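Local coordinates for glutathione S-transferase, N-terminal domain protein (Pseudomonas putida, PDB 4NAX) that probably acts as a transferase of the glutathione transferase superfamily and binds one oxidized glutathione disulfide in each subunit, at residues L87-A92 with F121-I126; V32-M37 with K70-L75; Q117-Q122 with Y178-I183. All blocks are in the same frame, centred on the assembly; numbering follows the deposited sequence.

Along the chain contact 2 comes first, joining helix 31-41 to the cis-proline loop and the start of strand 73-76. Contact 1 follows, from the turn after strand 85-88 to helix 109-137, and contact 3 sets that same helix against the start of helix 180-193. The centres of contacts 1 and 2 lie about 11 Å apart, and their strands 73-76 and 85-88 are neighbours in one sheet. Contacts 1 and 3, about 9 Å apart, share Phe121 and Gln122; contacts 2 and 3 are about 15 Å apart. The three thus run from the thioredoxin-like half to the all-helical half, with the bound glutathione disulfide touching contacts 1 and 2.

Contact 1. Residues L87-A92 with F121-I126; sequences LFESGA and FQMGGI. With GDS (oxidized glutathione disulfide), chain C.
Met123 reaches from helix 109-137 across to Ser90, Gly91 and Glu89, and it is the residue of 121-126 that makes the contact. From a CB directed at the opposite segment, the chain first sets CG facing the bare CA of Gly91, 4.3 Å away, which is close because no side chain stands there. A bend at chi2 (-71°) then turns SD along the first helical turn, 3.7 Å from Gly91 N and 3.6 Å from Ser90 OG. The next torsion bends the same way and puts CE by the carboxylate of Glu89, 3.5 Å from OE1. Met123 CE also lies 3.3 Å from OE8 of the bound glutathione disulfide, so the thioether flanks the ligand's gamma-glutamyl group.

That group is gripped by the residues Met123 touches. Glu89 OE1 accepts a hydrogen bond from the ligand amino nitrogen N6 at 2.7 Å. Ser90 N gives a nearly straight bond to OE7 (2.8 Å, 174°), while Ser90 OG donates to OE8 over a short 2.5 Å and is also bonded to Lys33 NZ. Glu89 sits at the N-cap position of helix 90-101 with a positive phi of 81°, the unusual backbone shape of the Glu/Gln-Ser turn that binds the glutamyl end in glutathione transferases. The start of the helix, with Ser90 N directed at the ligand carboxylate, would probably help to stabilise that group's negative charge.

The turn joins strand 85-88, at the sheet's margin within this chain, to helix 90-101, with helix 109-137 facing it. The second subunit also reaches this turn: Phe88 N is hydrogen-bonded to Gln117 OE1 of that subunit.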
loop_
_atom_site.group_PDB
_atom_site.type_symbol
_atom_site.label_atom_id
_atom_site.label_comp_id
_atom_site.label_asym_id
_atom_site.label_seq_id
_atom_site.Cartn_x
_atom_site.Cartn_y
_atom_site.Cartn_z
ATOM N N LEU A 87 -14.900 5.801 -0.528
ATOM C CA LEU A 87 -13.618 5.094 -0.588
ATOM C C LEU A 87 -12.476 6.035 -0.245
ATOM O O LEU A 87 -12.432 7.169 -0.717
ATOM C CB LEU A 87 -13.388 4.486 -1.982
ATOM C CG LEU A 87 -12.486 3.265 -2.052
ATOM C CD1 LEU A 87 -13.082 2.072 -1.306
ATOM C CD2 LEU A 87 -12.232 2.890 -3.495
ATOM N N PHE A 88 -11.543 5.540 0.551
ATOM C CA PHE A 88 -10.272 6.217 0.782
ATOM C C PHE A 88 -9.123 5.255 0.464
ATOM O O PHE A 88 -9.353 4.105 0.110
ATOM C CB PHE A 88 -10.232 6.873 2.164
ATOM C CG PHE A 88 -10.299 5.913 3.314
ATOM C CD1 PHE A 88 -11.528 5.544 3.848
ATOM C CD2 PHE A 88 -9.161 5.384 3.851
ATOM C CE1 PHE A 88 -11.610 4.652 4.892
ATOM C CE2 PHE A 88 -9.229 4.495 4.907
ATOM C CZ PHE A 88 -10.458 4.138 5.430
ATOM N N GLU A 89 -7.902 5.774 0.590
ATOM C CA GLU A 89 -6.628 5.172 0.178
ATOM C C GLU A 89 -6.416 5.371 -1.315
ATOM O O GLU A 89 -7.109 4.769 -2.148
ATOM C CB GLU A 89 -6.470 3.696 0.538
ATOM C CG GLU A 89 -6.360 3.447 2.025
ATOM C CD GLU A 89 -5.079 3.989 2.631
ATOM O OE1 GLU A 89 -4.024 3.957 1.946
ATOM O OE2 GLU A 89 -5.145 4.437 3.807
ATOM N N SER A 90 -5.443 6.211 -1.658
ATOM C CA SER A 90 -5.156 6.501 -3.052
ATOM C C SER A 90 -5.037 5.257 -3.915
ATOM O O SER A 90 -5.600 5.197 -5.009
ATOM C CB SER A 90 -3.909 7.366 -3.162
ATOM O OG SER A 90 -2.743 6.671 -2.784
ATOM N N GLY A 91 -4.294 4.256 -3.443
ATOM C CA GLY A 91 -4.090 3.055 -4.238
ATOM C C GLY A 91 -5.368 2.254 -4.450
ATOM O O GLY A 91 -5.531 1.614 -5.499
ATOM N N ALA A 92 -6.261 2.250 -3.456
ATOM C CA ALA A 92 -7.565 1.598 -3.606
ATOM C C ALA A 92 -8.425 2.353 -4.613
ATOM O O ALA A 92 -9.105 1.756 -5.450
ATOM C CB ALA A 92 -8.291 1.443 -2.281
ATOM N N PHE A 121 4.080 -2.051 -4.249
ATOM C CA PHE A 121 5.443 -1.602 -4.030
ATOM C C PHE A 121 5.441 -0.087 -3.754
ATOM O O PHE A 121 6.131 0.414 -2.846
ATOM C CB PHE A 121 6.304 -1.974 -5.243
ATOM C CG PHE A 121 7.641 -1.286 -5.320
ATOM C CD1 PHE A 121 8.748 -1.806 -4.683
ATOM C CD2 PHE A 121 7.783 -0.138 -6.066
ATOM C CE1 PHE A 121 9.982 -1.191 -4.799
ATOM C CE2 PHE A 121 9.013 0.488 -6.174
ATOM C CZ PHE A 121 10.111 -0.039 -5.527
ATOM N N GLN A 122 4.654 0.650 -4.535
ATOM C CA GLN A 122 4.531 2.076 -4.316
ATOM C C GLN A 122 3.930 2.373 -2.949
ATOM O O GLN A 122 4.438 3.201 -2.175
ATOM C CB GLN A 122 3.703 2.726 -5.433
ATOM C CG GLN A 122 3.681 4.245 -5.372
ATOM C CD GLN A 122 2.750 4.789 -4.302
ATOM O OE1 GLN A 122 1.583 4.422 -4.252
ATOM N NE2 GLN A 122 3.238 5.697 -3.472
ATOM N N MET A 123 2.816 1.707 -2.655
ATOM C CA MET A 123 2.038 2.019 -1.454
ATOM C C MET A 123 2.768 1.670 -0.172
ATOM O O MET A 123 2.598 2.351 0.838
ATOM C CB MET A 123 0.675 1.333 -1.515
ATOM C CG MET A 123 -0.286 1.976 -2.538
ATOM S SD MET A 123 -0.910 3.599 -2.100
ATOM C CE MET A 123 -1.986 3.171 -0.758
ATOM N N GLY A 124 3.575 0.602 -0.196
ATOM C CA GLY A 124 4.328 0.183 0.983
ATOM C C GLY A 124 5.736 0.742 1.083
ATOM O O GLY A 124 6.271 0.927 2.198
ATOM N N GLY A 125 6.333 1.072 -0.061
ATOM C CA GLY A 125 7.741 1.461 -0.123
ATOM C C GLY A 125 7.912 2.914 -0.508
ATOM O O GLY A 125 8.332 3.741 0.291
ATOM N N ILE A 126 7.582 3.234 -1.763
ATOM C CA ILE A 126 7.819 4.568 -2.290
ATOM C C ILE A 126 7.181 5.660 -1.443
ATOM O O ILE A 126 7.846 6.595 -1.021
ATOM C CB ILE A 126 7.346 4.655 -3.748
ATOM C CG1 ILE A 126 8.107 3.686 -4.668
ATOM C CG2 ILE A 126 7.359 6.092 -4.237
ATOM C CD1 ILE A 126 9.549 4.056 -4.901
HETATM N N1 GDS C . 1.193 13.250 9.447
HETATM C CA1 GDS C . 2.155 13.391 8.356
HETATM C C1 GDS C . 3.573 13.411 8.882
HETATM O OE1 GDS C . 4.494 13.108 8.087
HETATM O OE2 GDS C . 3.804 13.724 10.070
HETATM C CB1 GDS C . 1.866 14.689 7.592
HETATM C CG1 GDS C . 2.511 14.765 6.202
HETATM C CD1 GDS C . 1.926 13.740 5.264
HETATM O O1 GDS C . 0.790 13.333 5.417
HETATM N N2 GDS C . 2.736 13.324 4.298
HETATM C CA2 GDS C . 2.321 12.398 3.263
HETATM C C2 GDS C . 3.103 11.114 3.337
HETATM O O2 GDS C . 4.298 11.118 3.610
HETATM C CB2 GDS C . 2.528 13.030 1.885
HETATM S SG2 GDS C . 1.448 14.406 1.514
HETATM N N3 GDS C . 2.441 9.997 3.045
HETATM C CA3 GDS C . 3.069 8.687 3.091
HETATM C C3 GDS C . 2.513 7.692 2.095
HETATM O OE3 GDS C . 2.659 6.485 2.381
HETATM O OE4 GDS C . 2.026 8.130 1.047
HETATM N N4 GDS C . -2.170 13.874 5.661
HETATM C CA4 GDS C . -3.005 14.518 6.652
HETATM C C4 GDS C . -2.572 14.251 8.067
HETATM O OE5 GDS C . -3.211 14.799 9.012
HETATM O OE6 GDS C . -1.559 13.528 8.245
HETATM C C5 GDS C . -2.692 13.406 4.535
HETATM O O5 GDS C . -3.895 13.466 4.307
HETATM C CA5 GDS C . -1.734 12.825 3.517
HETATM N N5 GDS C . -2.298 11.612 2.934
HETATM C CB5 GDS C . -1.491 13.880 2.437
HETATM S SG5 GDS C . -0.444 13.346 1.082
HETATM C CA6 GDS C . -2.551 6.795 2.008
HETATM C C6 GDS C . -2.979 6.961 0.581
HETATM O OE7 GDS C . -4.052 7.572 0.353
HETATM O OE8 GDS C . -2.243 6.470 -0.306
HETATM N N6 GDS C . -1.820 5.520 2.157
HETATM C CB6 GDS C . -1.668 7.970 2.433
HETATM C CG6 GDS C . -2.445 9.291 2.416
HETATM C CD6 GDS C . -1.665 10.437 3.000
HETATM O O6 GDS C . -0.525 10.291 3.457
#

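Contact 2. Residues V32-M37 with K70-L75; sequences VKVSIM and KIPAIL. With GDS (oxidized glutathione disulfide), chain C.
Val34 and Pro72 make the main apolar contact, their side chains crossing obliquely with Val34 CG2 3.7 Å from Pro72 CG. The other methyl of Val34 is turned along the strand: CG1, anti to the backbone N (chi1 175°), comes to 4.3 Å from CG2 of Ile74. The two branches thus straddle the step from the proline loop into the strand.

No hydrogen bond links the two segments; the polar work is done toward the ligand. The peptide bond before Pro72 is cis, the hallmark of the thioredoxin-like fold. Ile71, just ahead of it, binds the cysteinyl part of glutathione disulfide through its backbone in the manner of an antiparallel strand pair. Ile71 N donates to O5 at 2.9 Å (157°), and Ile71 O accepts from N5, also at 2.9 Å (165°).

Beside these bonds, the extended side chain of Lys70 runs alongside the ligand, its CE 3.5 Å from OE6.

Helix 31-41 accordingly lies on one face of the sheet, over strand 73-76. Leu23 of strand 21-25 and Ile93 of helix 90-101 also pack on Val34.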
loop_
_atom_site.group_PDB
_atom_site.type_symbol
_atom_site.label_atom_id
_atom_site.label_comp_id
_atom_site.label_asym_id
_atom_site.label_seq_id
_atom_site.Cartn_x
_atom_site.Cartn_y
_atom_site.Cartn_z
ATOM N N VAL A 32 -2.749 13.856 -5.898
ATOM C CA VAL A 32 -2.655 14.004 -7.346
ATOM C C VAL A 32 -2.693 12.663 -8.078
ATOM O O VAL A 32 -3.013 12.619 -9.249
ATOM C CB VAL A 32 -1.451 14.850 -7.798
ATOM C CG1 VAL A 32 -1.476 16.224 -7.149
ATOM C CG2 VAL A 32 -0.135 14.134 -7.570
ATOM N N LYS A 33 -2.403 11.552 -7.402
ATOM C CA LYS A 33 -2.583 10.256 -8.057
ATOM C C LYS A 33 -4.028 10.198 -8.577
ATOM O O LYS A 33 -4.271 9.722 -9.685
ATOM C CB LYS A 33 -2.391 9.110 -7.071
ATOM C CG LYS A 33 -1.002 8.928 -6.500
ATOM C CD LYS A 33 -1.050 7.864 -5.420
ATOM C CE LYS A 33 0.238 7.688 -4.635
ATOM N NZ LYS A 33 0.027 6.700 -3.515
ATOM N N VAL A 34 -4.986 10.619 -7.740
ATOM C CA VAL A 34 -6.380 10.438 -8.043
ATOM C C VAL A 34 -6.892 11.467 -9.038
ATOM O O VAL A 34 -7.623 11.108 -9.988
ATOM C CB VAL A 34 -7.216 10.381 -6.765
ATOM C CG1 VAL A 34 -8.701 10.302 -7.091
ATOM C CG2 VAL A 34 -6.791 9.197 -5.910
ATOM N N SER A 35 -6.512 12.737 -8.860
ATOM C CA SER A 35 -6.880 13.729 -9.868
ATOM C C SER A 35 -6.242 13.424 -11.238
ATOM O O SER A 35 -6.907 13.548 -12.274
ATOM C CB SER A 35 -6.589 15.143 -9.393
ATOM O OG SER A 35 -5.262 15.195 -8.900
ATOM N N ILE A 36 -4.981 13.008 -11.255
ATOM C CA ILE A 36 -4.365 12.599 -12.503
ATOM C C ILE A 36 -5.165 11.458 -13.134
ATOM O O ILE A 36 -5.463 11.476 -14.333
ATOM C CB ILE A 36 -2.889 12.202 -12.318
ATOM C CG1 ILE A 36 -2.054 13.436 -12.001
ATOM C CG2 ILE A 36 -2.369 11.521 -13.580
ATOM C CD1 ILE A 36 -0.653 13.125 -11.548
ATOM N N MET A 37 -5.507 10.443 -12.342
ATOM C CA MET A 37 -6.256 9.326 -12.865
ATOM C C MET A 37 -7.583 9.774 -13.496
ATOM O O MET A 37 -7.921 9.346 -14.593
ATOM C CB MET A 37 -6.519 8.324 -11.738
ATOM C CG MET A 37 -7.324 7.111 -12.152
ATOM S SD MET A 37 -6.457 6.105 -13.368
ATOM C CE MET A 37 -7.564 4.701 -13.403
ATOM N N LYS A 70 -7.229 11.079 6.291
ATOM C CA LYS A 70 -6.294 11.458 5.239
ATOM C C LYS A 70 -6.957 11.639 3.905
ATOM O O LYS A 70 -8.008 11.054 3.622
ATOM C CB LYS A 70 -5.130 10.462 5.185
ATOM C CG LYS A 70 -4.300 10.574 6.491
ATOM C CD LYS A 70 -2.979 9.909 6.548
ATOM C CE LYS A 70 -2.401 10.142 7.923
ATOM N NZ LYS A 70 -1.044 9.587 8.051
ATOM N N ILE A 71 -6.354 12.484 3.090
ATOM C CA ILE A 71 -6.731 12.599 1.693
ATOM C C ILE A 71 -5.812 11.715 0.863
ATOM O O ILE A 71 -4.674 11.409 1.274
ATOM C CB ILE A 71 -6.698 14.078 1.202
ATOM C CG1 ILE A 71 -5.290 14.703 1.202
ATOM C CG2 ILE A 71 -7.665 14.929 1.997
ATOM C CD1 ILE A 71 -4.471 14.448 -0.053
ATOM N N PRO A 72 -6.238 11.331 -0.349
ATOM C CA PRO A 72 -7.537 11.599 -0.970
ATOM C C PRO A 72 -8.638 10.638 -0.501
ATOM O O PRO A 72 -8.368 9.530 -0.016
ATOM C CB PRO A 72 -7.256 11.389 -2.443
ATOM C CG PRO A 72 -6.235 10.287 -2.452
ATOM C CD PRO A 72 -5.346 10.588 -1.249
ATOM N N ALA A 73 -9.874 11.055 -0.738
ATOM C CA ALA A 73 -11.057 10.216 -0.532
ATOM C C ALA A 73 -12.037 10.580 -1.632
ATOM O O ALA A 73 -11.997 11.692 -2.174
ATOM C CB ALA A 73 -11.654 10.423 0.834
ATOM N N ILE A 74 -12.912 9.642 -1.958
ATOM C CA ILE A 74 -13.962 9.873 -2.935
ATOM C C ILE A 74 -15.326 9.433 -2.415
ATOM O O ILE A 74 -15.434 8.595 -1.516
ATOM C CB ILE A 74 -13.693 9.177 -4.287
ATOM C CG1 ILE A 74 -13.631 7.647 -4.148
ATOM C CG2 ILE A 74 -12.419 9.726 -4.922
ATOM C CD1 ILE A 74 -13.743 6.890 -5.451
ATOM N N LEU A 75 -16.356 9.990 -3.039
ATOM C CA LEU A 75 -17.739 9.505 -2.891
ATOM C C LEU A 75 -18.306 9.457 -4.300
ATOM O O LEU A 75 -18.545 10.496 -4.920
ATOM C CB LEU A 75 -18.545 10.412 -1.984
ATOM C CG LEU A 75 -20.001 10.004 -1.761
ATOM C CD1 LEU A 75 -20.130 8.601 -1.199
ATOM C CD2 LEU A 75 -20.639 11.032 -0.839
HETATM N N1 GDS C . 1.193 13.250 9.447
HETATM C CA1 GDS C . 2.155 13.391 8.356
HETATM C C1 GDS C . 3.573 13.411 8.882
HETATM O OE1 GDS C . 4.494 13.108 8.087
HETATM O OE2 GDS C . 3.804 13.724 10.070
HETATM C CB1 GDS C . 1.866 14.689 7.592
HETATM C CG1 GDS C . 2.511 14.765 6.202
HETATM C CD1 GDS C . 1.926 13.740 5.264
HETATM O O1 GDS C . 0.790 13.333 5.417
HETATM N N2 GDS C . 2.736 13.324 4.298
HETATM C CA2 GDS C . 2.321 12.398 3.263
HETATM C C2 GDS C . 3.103 11.114 3.337
HETATM O O2 GDS C . 4.298 11.118 3.610
HETATM C CB2 GDS C . 2.528 13.030 1.885
HETATM S SG2 GDS C . 1.448 14.406 1.514
HETATM N N3 GDS C . 2.441 9.997 3.045
HETATM C CA3 GDS C . 3.069 8.687 3.091
HETATM C C3 GDS C . 2.513 7.692 2.095
HETATM O OE3 GDS C . 2.659 6.485 2.381
HETATM O OE4 GDS C . 2.026 8.130 1.047
HETATM N N4 GDS C . -2.170 13.874 5.661
HETATM C CA4 GDS C . -3.005 14.518 6.652
HETATM C C4 GDS C . -2.572 14.251 8.067
HETATM O OE5 GDS C . -3.211 14.799 9.012
HETATM O OE6 GDS C . -1.559 13.528 8.245
HETATM C C5 GDS C . -2.692 13.406 4.535
HETATM O O5 GDS C . -3.895 13.466 4.307
HETATM C CA5 GDS C . -1.734 12.825 3.517
HETATM N N5 GDS C . -2.298 11.612 2.934
HETATM C CB5 GDS C . -1.491 13.880 2.437
HETATM S SG5 GDS C . -0.444 13.346 1.082
HETATM C CA6 GDS C . -2.551 6.795 2.008
HETATM C C6 GDS C . -2.979 6.961 0.581
HETATM O OE7 GDS C . -4.052 7.572 0.353
HETATM O OE8 GDS C . -2.243 6.470 -0.306
HETATM N N6 GDS C . -1.820 5.520 2.157
HETATM C CB6 GDS C . -1.668 7.970 2.433
HETATM C CG6 GDS C . -2.445 9.291 2.416
HETATM C CD6 GDS C . -1.665 10.437 3.000
HETATM O O6 GDS C . -0.525 10.291 3.457
#

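Contact 3. Residues Q117-Q122 with Y178-I183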
loop_
_atom_site.group_PDB
_atom_site.type_symbol
_atom_site.label_atom_id
_atom_site.label_comp_id
_atom_site.label_asym_id
_atom_site.label_seq_id
_atom_site.Cartn_x
_atom_site.Cartn_y
_atom_site.Cartn_z
ATOM N N GLN A 117 1.163 -5.551 -8.311
ATOM C CA GLN A 117 2.431 -5.698 -7.627
ATOM C C GLN A 117 3.163 -4.360 -7.525
ATOM O O GLN A 117 3.589 -3.948 -6.445
ATOM C CB GLN A 117 3.290 -6.714 -8.368
ATOM C CG GLN A 117 4.747 -6.772 -7.978
ATOM C CD GLN A 117 5.459 -7.700 -8.935
ATOM O OE1 GLN A 117 5.507 -8.908 -8.738
ATOM N NE2 GLN A 117 5.909 -7.146 -10.044
ATOM N N TRP A 118 3.327 -3.672 -8.652
ATOM C CA TRP A 118 4.039 -2.411 -8.609
ATOM C C TRP A 118 3.276 -1.308 -7.868
ATOM O O TRP A 118 3.894 -0.462 -7.218
ATOM C CB TRP A 118 4.464 -1.991 -10.010
ATOM C CG TRP A 118 5.577 -2.861 -10.545
ATOM C CD1 TRP A 118 5.505 -3.731 -11.608
ATOM C CD2 TRP A 118 6.910 -2.977 -10.030
ATOM N NE1 TRP A 118 6.715 -4.361 -11.781
ATOM C CE2 TRP A 118 7.592 -3.916 -10.824
ATOM C CE3 TRP A 118 7.593 -2.381 -8.977
ATOM C CZ2 TRP A 118 8.945 -4.233 -10.605
ATOM C CZ3 TRP A 118 8.915 -2.688 -8.767
ATOM C CH2 TRP A 118 9.577 -3.612 -9.576
ATOM N N LEU A 119 1.950 -1.354 -7.929
ATOM C CA LEU A 119 1.126 -0.470 -7.113
ATOM C C LEU A 119 1.364 -0.684 -5.615
ATOM O O LEU A 119 1.496 0.269 -4.851
ATOM C CB LEU A 119 -0.352 -0.652 -7.474
ATOM C CG LEU A 119 -1.338 0.193 -6.676
ATOM C CD1 LEU A 119 -1.106 1.681 -6.882
ATOM C CD2 LEU A 119 -2.774 -0.207 -7.029
ATOM N N MET A 120 1.430 -1.951 -5.209
ATOM C CA MET A 120 1.682 -2.278 -3.798
ATOM C C MET A 120 3.104 -1.874 -3.366
ATOM O O MET A 120 3.304 -1.384 -2.257
ATOM C CB MET A 120 1.490 -3.776 -3.587
ATOM C CG MET A 120 0.044 -4.231 -3.685
ATOM S SD MET A 120 -0.949 -3.568 -2.338
ATOM C CE MET A 120 -2.546 -4.213 -2.845
ATOM N N PHE A 121 4.080 -2.051 -4.249
ATOM C CA PHE A 121 5.443 -1.602 -4.030
ATOM C C PHE A 121 5.441 -0.087 -3.754
ATOM O O PHE A 121 6.131 0.414 -2.846
ATOM C CB PHE A 121 6.304 -1.974 -5.243
ATOM C CG PHE A 121 7.641 -1.286 -5.320
ATOM C CD1 PHE A 121 8.748 -1.806 -4.683
ATOM C CD2 PHE A 121 7.783 -0.138 -6.066
ATOM C CE1 PHE A 121 9.982 -1.191 -4.799
ATOM C CE2 PHE A 121 9.013 0.488 -6.174
ATOM C CZ PHE A 121 10.111 -0.039 -5.527
ATOM N N GLN A 122 4.654 0.650 -4.535
ATOM C CA GLN A 122 4.531 2.076 -4.316
ATOM C C GLN A 122 3.930 2.373 -2.949
ATOM O O GLN A 122 4.438 3.201 -2.175
ATOM C CB GLN A 122 3.703 2.726 -5.433
ATOM C CG GLN A 122 3.681 4.245 -5.372
ATOM C CD GLN A 122 2.750 4.789 -4.302
ATOM O OE1 GLN A 122 1.583 4.422 -4.252
ATOM N NE2 GLN A 122 3.238 5.697 -3.472
ATOM N N TYR A 178 1.133 1.942 -20.029
ATOM C CA TYR A 178 0.932 2.973 -19.021
ATOM C C TYR A 178 -0.230 2.571 -18.125
ATOM O O TYR A 178 -1.269 2.109 -18.598
ATOM C CB TYR A 178 0.641 4.302 -19.712
ATOM C CG TYR A 178 0.360 5.490 -18.803
ATOM C CD1 TYR A 178 1.308 5.945 -17.908
ATOM C CD2 TYR A 178 -0.843 6.181 -18.893
ATOM C CE1 TYR A 178 1.079 7.065 -17.122
ATOM C CE2 TYR A 178 -1.090 7.292 -18.119
ATOM C CZ TYR A 178 -0.130 7.739 -17.224
ATOM O OH TYR A 178 -0.345 8.869 -16.456
ATOM N N SER A 179 -0.057 2.718 -16.817
ATOM C CA SER A 179 -1.035 2.164 -15.883
ATOM C C SER A 179 -1.096 2.948 -14.592
ATOM O O SER A 179 -0.305 3.873 -14.337
ATOM C CB SER A 179 -0.650 0.724 -15.532
ATOM O OG SER A 179 0.438 0.686 -14.603
ATOM N N ILE A 180 -2.039 2.528 -13.747
ATOM C CA ILE A 180 -2.135 3.060 -12.397
ATOM C C ILE A 180 -0.850 2.913 -11.582
ATOM O O ILE A 180 -0.654 3.677 -10.625
ATOM C CB ILE A 180 -3.339 2.471 -11.620
ATOM C CG1 ILE A 180 -3.277 0.947 -11.485
ATOM C CG2 ILE A 180 -4.634 2.953 -12.253
ATOM C CD1 ILE A 180 -4.418 0.375 -10.653
ATOM N N ALA A 181 0.015 1.943 -11.899
ATOM C CA ALA A 181 1.298 1.860 -11.181
ATOM C C ALA A 181 2.163 3.094 -11.463
ATOM O O ALA A 181 2.835 3.606 -10.562
ATOM C CB ALA A 181 2.057 0.585 -11.534
ATOM N N ASP A 182 2.196 3.550 -12.712
ATOM C CA ASP A 182 2.947 4.764 -13.050
ATOM C C ASP A 182 2.358 5.984 -12.362
ATOM O O ASP A 182 3.078 6.828 -11.831
ATOM C CB ASP A 182 2.992 4.981 -14.549
ATOM C CG ASP A 182 3.472 3.751 -15.283
ATOM O OD1 ASP A 182 4.640 3.361 -15.097
ATOM O OD2 ASP A 182 2.680 3.161 -16.028
ATOM N N ILE A 183 1.032 6.065 -12.392
ATOM C CA ILE A 183 0.333 7.187 -11.779
ATOM C C ILE A 183 0.594 7.232 -10.266
ATOM O O ILE A 183 0.709 8.310 -9.676
ATOM C CB ILE A 183 -1.168 7.136 -12.124
ATOM C CG1 ILE A 183 -1.334 7.379 -13.636
ATOM C CG2 ILE A 183 -1.959 8.161 -11.318
ATOM C CD1 ILE A 183 -2.726 7.090 -14.151
#
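The capped first turn of helix 180-193 abuts the middle of helix 109-137 here, with Ala181 and Ile180 touching Trp118 and Leu119. Ala181 is small enough to bring the backbones very close: its CA stands only 4.7 Å from Leu119 CA. Its CB meets Trp118 CB at 3.8 Å and lies 4.1 Å from Leu119 N. Trp118 contributes its beta carbon and little else, since the indole leads away and sends CZ3 over the centre of the Phe121 ring in a T-shaped contact, 3.8 Å above its plane. Further along the interface, Leu119 CD2 meets Ile180 CD1 at 4.0 Å. Ile180 holds CG1 between its backbone N and carbonyl carbon (chi1 59°), which carries CD1 to the leucine.

Ser179 and Asp182 form a capping box, as is familiar at the start of this core helix in glutathione transferases. Ser179 OG accepts from Ala181 N at 3.0 Å, and Ser179 N donates to Asp182 OD2 at 2.9 Å, with the carboxylate using its anti lone pair. The other oxygen, Asp182 OD1, is hydrogen-bonded to Met174 N, so both carboxylate oxygens are engaged and the group is fixed in rotation. On the dimer side, Leu119 also packs on Met120 of the second subunit, and the Trp118 ring meets Phe88 of that subunit edge-to-face.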